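PDB 4FE9: outer membrane protein SusF from Bacteroides thetaiotaomicron, which binds starch at the surface of the cell through its carbohydrate-binding modules, before the glycan is transported into the periplasm for degradation. Local coordinates for residues 153-158 with 190-195; 208-213 with 228-233. All blocks are in the same frame, centred on the assembly; numbering follows the deposited sequence.

Contact 1. Residues 153-158 with 190-195; sequences YYIVGD and SNFKIF. With GLC (alpha-D-glucopyranose), chain B; GLC (alpha-D-glucopyranose), chain C.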
loop_
_atom_site.group_PDB
_atom_site.type_symbol
_atom_site.label_atom_id
_atom_site.label_comp_id
_atom_site.label_asym_id
_atom_site.label_seq_id
_atom_site.Cartn_x
_atom_site.Cartn_y
_atom_site.Cartn_z
ATOM N N TYR A 153 7.749 7.437 20.023
ATOM C CA TYR A 153 9.048 6.996 19.515
ATOM C C TYR A 153 9.760 8.134 18.785
ATOM O O TYR A 153 9.120 8.943 18.139
ATOM C CB TYR A 153 8.855 5.821 18.545
ATOM C CG TYR A 153 8.326 4.599 19.230
ATOM C CD1 TYR A 153 9.192 3.761 19.911
ATOM C CD2 TYR A 153 6.946 4.444 19.455
ATOM C CE1 TYR A 153 8.700 2.737 20.773
ATOM C CE2 TYR A 153 6.454 3.409 20.292
ATOM C CZ TYR A 153 7.336 2.540 20.890
ATOM O OH TYR A 153 6.875 1.553 21.747
ATOM N N TYR A 154 11.089 8.106 18.814
ATOM C CA TYR A 154 11.896 9.120 18.154
ATOM C C TYR A 154 12.894 8.463 17.162
ATOM O O TYR A 154 13.366 7.336 17.407
ATOM C CB TYR A 154 12.655 9.905 19.205
ATOM C CG TYR A 154 11.779 10.814 19.995
ATOM C CD1 TYR A 154 10.965 10.317 21.010
ATOM C CD2 TYR A 154 11.733 12.183 19.722
ATOM C CE1 TYR A 154 10.138 11.165 21.750
ATOM C CE2 TYR A 154 10.942 13.041 20.477
ATOM C CZ TYR A 154 10.128 12.527 21.471
ATOM O OH TYR A 154 9.293 13.366 22.177
ATOM N N ILE A 155 13.191 9.152 16.056
ATOM C CA ILE A 155 14.322 8.777 15.198
ATOM C C ILE A 155 15.534 9.623 15.526
ATOM O O ILE A 155 15.439 10.871 15.653
ATOM C CB ILE A 155 14.003 8.955 13.724
ATOM C CG1 ILE A 155 12.747 8.178 13.332
ATOM C CG2 ILE A 155 15.224 8.603 12.842
ATOM C CD1 ILE A 155 12.946 6.722 13.268
ATOM N N VAL A 156 16.686 8.962 15.600
ATOM C CA VAL A 156 17.969 9.616 15.735
ATOM C C VAL A 156 18.911 8.946 14.691
ATOM O O VAL A 156 18.961 7.722 14.601
ATOM C CB VAL A 156 18.538 9.372 17.164
ATOM C CG1 VAL A 156 19.969 9.849 17.290
ATOM C CG2 VAL A 156 17.684 10.058 18.193
ATOM N N GLY A 157 19.640 9.738 13.914
ATOM C CA GLY A 157 20.587 9.184 12.946
ATOM C C GLY A 157 21.572 10.195 12.398
ATOM O O GLY A 157 21.789 11.251 13.002
ATOM N N ASP A 158 22.300 9.794 11.352
ATOM C CA ASP A 158 23.306 10.680 10.727
ATOM C C ASP A 158 22.627 11.978 10.293
ATOM O O ASP A 158 23.209 13.044 10.412
ATOM C CB ASP A 158 23.964 10.033 9.504
ATOM C CG ASP A 158 24.638 8.660 9.817
ATOM O OD1 ASP A 158 24.593 7.767 8.940
ATOM O OD2 ASP A 158 25.370 8.558 10.806
ATOM N N SER A 190 21.399 7.549 5.170
ATOM C CA SER A 190 21.674 7.760 6.549
ATOM C C SER A 190 21.433 6.493 7.348
ATOM O O SER A 190 20.496 5.756 7.072
ATOM C CB SER A 190 20.824 8.910 7.080
ATOM O OG SER A 190 21.016 9.066 8.468
ATOM N N ASN A 191 22.352 6.199 8.259
ATOM C CA ASN A 191 22.072 5.272 9.355
ATOM C C ASN A 191 21.183 5.930 10.390
ATOM O O ASN A 191 21.280 7.148 10.621
ATOM C CB ASN A 191 23.373 4.822 10.000
ATOM C CG ASN A 191 24.184 3.935 9.079
ATOM O OD1 ASN A 191 23.623 3.157 8.321
ATOM N ND2 ASN A 191 25.488 4.164 9.030
ATOM N N PHE A 192 20.281 5.152 10.979
ATOM C CA PHE A 192 19.488 5.658 12.081
ATOM C C PHE A 192 19.033 4.552 13.030
ATOM O O PHE A 192 18.991 3.368 12.657
ATOM C CB PHE A 192 18.288 6.434 11.558
ATOM C CG PHE A 192 17.272 5.580 10.831
ATOM C CD1 PHE A 192 16.131 5.120 11.496
ATOM C CD2 PHE A 192 17.426 5.280 9.494
ATOM C CE1 PHE A 192 15.200 4.341 10.847
ATOM C CE2 PHE A 192 16.466 4.516 8.816
ATOM C CZ PHE A 192 15.331 4.074 9.506
ATOM N N LYS A 193 18.619 4.950 14.219
ATOM C CA LYS A 193 17.889 4.051 15.127
ATOM C C LYS A 193 16.554 4.670 15.566
ATOM O O LYS A 193 16.356 5.879 15.444
ATOM C CB LYS A 193 18.758 3.712 16.333
ATOM C CG LYS A 193 19.882 2.706 15.986
ATOM C CD LYS A 193 20.977 2.658 17.052
ATOM C CE LYS A 193 21.716 1.346 16.941
ATOM N NZ LYS A 193 22.879 1.197 17.814
ATOM N N ILE A 194 15.675 3.835 16.134
ATOM C CA ILE A 194 14.436 4.277 16.708
ATOM C C ILE A 194 14.520 4.151 18.210
ATOM O O ILE A 194 15.031 3.163 18.723
ATOM C CB ILE A 194 13.302 3.413 16.230
ATOM C CG1 ILE A 194 13.145 3.535 14.716
ATOM C CG2 ILE A 194 11.981 3.814 16.904
ATOM C CD1 ILE A 194 12.366 2.338 14.104
ATOM N N PHE A 195 14.155 5.196 18.918
ATOM C CA PHE A 195 14.204 5.138 20.373
ATOM C C PHE A 195 12.827 5.347 20.934
ATOM O O PHE A 195 12.127 6.250 20.516
ATOM C CB PHE A 195 15.167 6.190 20.923
ATOM C CG PHE A 195 16.600 5.884 20.650
ATOM C CD1 PHE A 195 17.166 6.196 19.413
ATOM C CD2 PHE A 195 17.331 5.141 21.541
ATOM C CE1 PHE A 195 18.462 5.806 19.114
ATOM C CE2 PHE A 195 18.618 4.740 21.242
ATOM C CZ PHE A 195 19.203 5.138 20.068
HETATM C C1 GLC B . 25.724 4.179 13.724
HETATM C C2 GLC B . 26.003 2.862 13.065
HETATM C C3 GLC B . 27.458 2.759 12.658
HETATM C C4 GLC B . 27.906 4.000 11.898
HETATM C C5 GLC B . 27.339 5.175 12.233
HETATM C C6 GLC B . 27.774 6.402 11.482
HETATM O O2 GLC B . 25.691 1.811 13.993
HETATM O O3 GLC B . 27.616 1.576 11.885
HETATM O O4 GLC B . 29.330 4.131 11.622
HETATM O O5 GLC B . 26.016 5.228 12.828
HETATM O O6 GLC B . 26.979 6.478 10.297
HETATM C C1 GLC C . 25.528 5.381 18.785
HETATM C C2 GLC C . 24.594 4.398 18.090
HETATM C C3 GLC C . 25.309 3.765 16.894
HETATM C C4 GLC C . 25.768 4.857 15.950
HETATM C C5 GLC C . 26.618 5.880 16.696
HETATM C C6 GLC C . 26.897 7.050 15.769
HETATM O O2 GLC C . 24.255 3.346 19.002
HETATM O O3 GLC C . 24.389 2.913 16.230
HETATM O O4 GLC C . 26.511 4.309 14.876
HETATM O O5 GLC C . 25.905 6.410 17.859
HETATM O O6 GLC C . 27.810 7.912 16.405
#

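Contact 2. Residues 208-213 with 228-233; sequences TKALGS and TNAGAI. With GLC (alpha-D-glucopyranose), chain B.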
loop_
_atom_site.group_PDB
_atom_site.type_symbol
_atom_site.label_atom_id
_atom_site.label_comp_id
_atom_site.label_asym_id
_atom_site.label_seq_id
_atom_site.Cartn_x
_atom_site.Cartn_y
_atom_site.Cartn_z
ATOM N N THR A 208 21.654 1.609 25.102
ATOM C CA THR A 208 21.202 0.232 25.330
ATOM C C THR A 208 19.697 0.049 25.031
ATOM O O THR A 208 19.219 -1.064 24.944
ATOM C CB THR A 208 21.502 -0.270 26.759
ATOM O OG1 THR A 208 20.689 0.454 27.692
ATOM C CG2 THR A 208 22.970 -0.086 27.113
ATOM N N LYS A 209 18.968 1.131 24.802
ATOM C CA LYS A 209 17.535 0.995 24.629
ATOM C C LYS A 209 17.088 1.158 23.208
ATOM O O LYS A 209 15.920 1.319 22.962
ATOM C CB LYS A 209 16.757 1.953 25.556
ATOM C CG LYS A 209 17.140 1.831 26.994
ATOM C CD LYS A 209 16.035 2.333 27.939
ATOM C CE LYS A 209 16.289 1.815 29.350
ATOM N NZ LYS A 209 15.878 2.816 30.383
ATOM N N ALA A 210 18.034 1.141 22.263
ATOM C CA ALA A 210 17.715 1.285 20.841
ATOM C C ALA A 210 16.781 0.230 20.309
ATOM O O ALA A 210 16.967 -0.962 20.569
ATOM C CB ALA A 210 18.993 1.282 20.011
ATOM N N LEU A 211 15.934 0.633 19.377
ATOM C CA LEU A 211 15.352 -0.280 18.448
ATOM C C LEU A 211 16.001 -0.088 17.087
ATOM O O LEU A 211 16.182 1.048 16.626
ATOM C CB LEU A 211 13.852 -0.039 18.331
ATOM C CG LEU A 211 13.116 -0.004 19.692
ATOM C CD1 LEU A 211 11.732 0.501 19.492
ATOM C CD2 LEU A 211 13.084 -1.421 20.318
ATOM N N GLY A 212 16.254 -1.183 16.389
ATOM C CA GLY A 212 16.971 -1.089 15.098
ATOM C C GLY A 212 16.861 -2.332 14.299
ATOM O O GLY A 212 15.799 -2.928 14.227
ATOM N N SER A 213 17.901 -2.658 13.556
ATOM C CA SER A 213 17.851 -3.884 12.761
ATOM C C SER A 213 18.796 -4.923 13.325
ATOM O O SER A 213 19.628 -4.616 14.184
ATOM C CB SER A 213 18.165 -3.614 11.304
ATOM O OG SER A 213 19.434 -3.007 11.182
ATOM N N THR A 228 17.434 -6.154 20.653
ATOM C CA THR A 228 18.532 -6.783 21.365
ATOM C C THR A 228 19.882 -6.516 20.711
ATOM O O THR A 228 20.161 -7.023 19.644
ATOM C CB THR A 228 18.332 -8.317 21.503
ATOM O OG1 THR A 228 16.965 -8.601 21.864
ATOM C CG2 THR A 228 19.267 -8.857 22.609
ATOM N N ASN A 229 20.676 -5.664 21.331
ATOM C CA ASN A 229 21.887 -5.124 20.696
ATOM C C ASN A 229 21.661 -4.598 19.283
ATOM O O ASN A 229 22.396 -4.965 18.373
ATOM C CB ASN A 229 22.972 -6.203 20.626
ATOM C CG ASN A 229 23.698 -6.374 21.932
ATOM O OD1 ASN A 229 23.463 -7.348 22.668
ATOM N ND2 ASN A 229 24.549 -5.399 22.271
ATOM N N ALA A 230 20.601 -3.828 19.088
ATOM C CA ALA A 230 20.153 -3.462 17.754
ATOM C C ALA A 230 21.243 -2.689 17.025
ATOM O O ALA A 230 21.947 -1.888 17.635
ATOM C CB ALA A 230 18.880 -2.639 17.816
ATOM N N GLY A 231 21.440 -3.034 15.752
ATOM C CA GLY A 231 22.211 -2.231 14.814
ATOM C C GLY A 231 21.430 -1.059 14.258
ATOM O O GLY A 231 20.206 -1.047 14.304
ATOM N N ALA A 232 22.141 -0.170 13.560
ATOM C CA ALA A 232 21.518 0.931 12.843
ATOM C C ALA A 232 20.888 0.487 11.524
ATOM O O ALA A 232 21.380 -0.435 10.841
ATOM C CB ALA A 232 22.527 2.062 12.623
ATOM N N ILE A 233 19.718 1.039 11.230
ATOM C CA ILE A 233 19.100 0.826 9.958
ATOM C C ILE A 233 19.652 1.849 8.977
ATOM O O ILE A 233 19.826 3.048 9.325
ATOM C CB ILE A 233 17.587 0.986 10.048
ATOM C CG1 ILE A 233 16.978 0.013 11.104
ATOM C CG2 ILE A 233 16.949 0.840 8.671
ATOM C CD1 ILE A 233 15.566 0.375 11.543
HETATM C C1 GLC B . 25.724 4.179 13.724
HETATM C C2 GLC B . 26.003 2.862 13.065
HETATM C C3 GLC B . 27.458 2.759 12.658
HETATM C C4 GLC B . 27.906 4.000 11.898
HETATM C C5 GLC B . 27.339 5.175 12.233
HETATM C C6 GLC B . 27.774 6.402 11.482
HETATM O O2 GLC B . 25.691 1.811 13.993
HETATM O O3 GLC B . 27.616 1.576 11.885
HETATM O O4 GLC B . 29.330 4.131 11.622
HETATM O O5 GLC B . 26.016 5.228 12.828
HETATM O O6 GLC B . 26.979 6.478 10.297
HETATM O O HOH W 1 19.015 -2.624 21.491
#

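Contact 1. Residues 153-158 with 190-195
D158 and N191 grip each other and the same sugar. N191 N donates to D158 OD1 over 2.8 Å, approaching from above the carboxylate plane, while D158 N returns a bond to N191 O, which also accepts from S190 OG. The other carboxylate oxygen, D158 OD2, takes the O6 hydroxyl of the chain B glucose at 2.7 Å and also receives W162 NE1; N191 ND2 donates to that same O6 at 3.0 Å, while N234 ND2 is hydrogen-bonded to N191 OD1. An alanine in place of D158 would probably leave N191 N and W162 NE1 without their carboxylate acceptor and the glucose O6 held by N191 ND2 alone of this pair. K193 reaches the next glucose, of chain C, by an extended chain (chi3 158°, chi4 175°) whose NZ donates to both O2 and O3.

Inward, the backbones pair antiparallel: Y154 with F195 and V156 with K193 each exchange two hydrogen bonds. I155, I194 and F192 share one face, where I155 CD1 meets I194 CG1 at 3.5 Å and I155 CG2 meets F192 CD1 at 3.8 Å. On the opposite face, V156 CB approaches F195 CE1 at 4.1 Å. G157 faces F192 with CA atoms 3.8 Å apart, and a CB on the glycine would collide with N191 O and F192 CB. This antiparallel strand pair of carbohydrate-binding module 1 has the glucan-binding site where 153-157 ends and 191-195 begins.

Contact 2. Residues 208-213 with 228-233
The extended backbone of S213 (phi -110°, psi 165°) lies against G231, so that each residue's N-H meets the other's C=O. The result is a single antiparallel beta bridge between two loops of carbohydrate-binding module 1, a hydrogen-bonded pair of S213 with G231. Its two bonds differ in geometry: S213 N donates to G231 O at 2.9 Å from a position tilted 31° out of the carbonyl plane, whereas G231 N reaches S213 O nearly in line with its C=O. Beside them, G212 CA approaches G231 O at 3.3 Å in a CA-H...O contact. A side chain on G212 would run into that oxygen, so the closeness of the two backbones depends on the glycine.

The packing is small in scale. A230 CB points into 208-213 and rests 3.3 Å from G212 N, with A210 CB more distant on the same methyl. I233 CG1, anti to its carbonyl carbon, lies 3.8 Å from S213 CB, and I233 CD1 reaches the backbone of G212. S213 OG, set between the backbone N and the carbonyl carbon, is hydrogen-bonded to V215 O and lies 3.2 Å from A232 O.

Where the two segments diverge, one water joins them: it donates to A210 O and accepts from A230 N, so both backbone groups have a partner there. Next to the bridge, A232 N is hydrogen-bonded to D216 OD1, whose other oxygen, OD2, binds a glucose. The CB of A232, directed away from 208-213, touches the chain B glucose, 3.5 Å from its O2.

Contact 1 closes before contact 2 opens along the chain, and their centres lie 10 Å apart within carbohydrate-binding module 1. Contact 1 joins strands 153-157 and 191-196, adjacent in an eight-stranded antiparallel sheet; contact 2 joins the loop before strand 222-224 to the one after it, which runs into edge strand 233-234. Strand 191-196 connects the two: F192 N lies 2.7 Å from I233 O, I194 O lies 2.8 Å from L211 N, and F195 packs on A210. Both contacts touch the chain B glucose, contact 1 through polar groups and contact 2 through a methyl, which indicates that sheet and loops together build one starch-binding site.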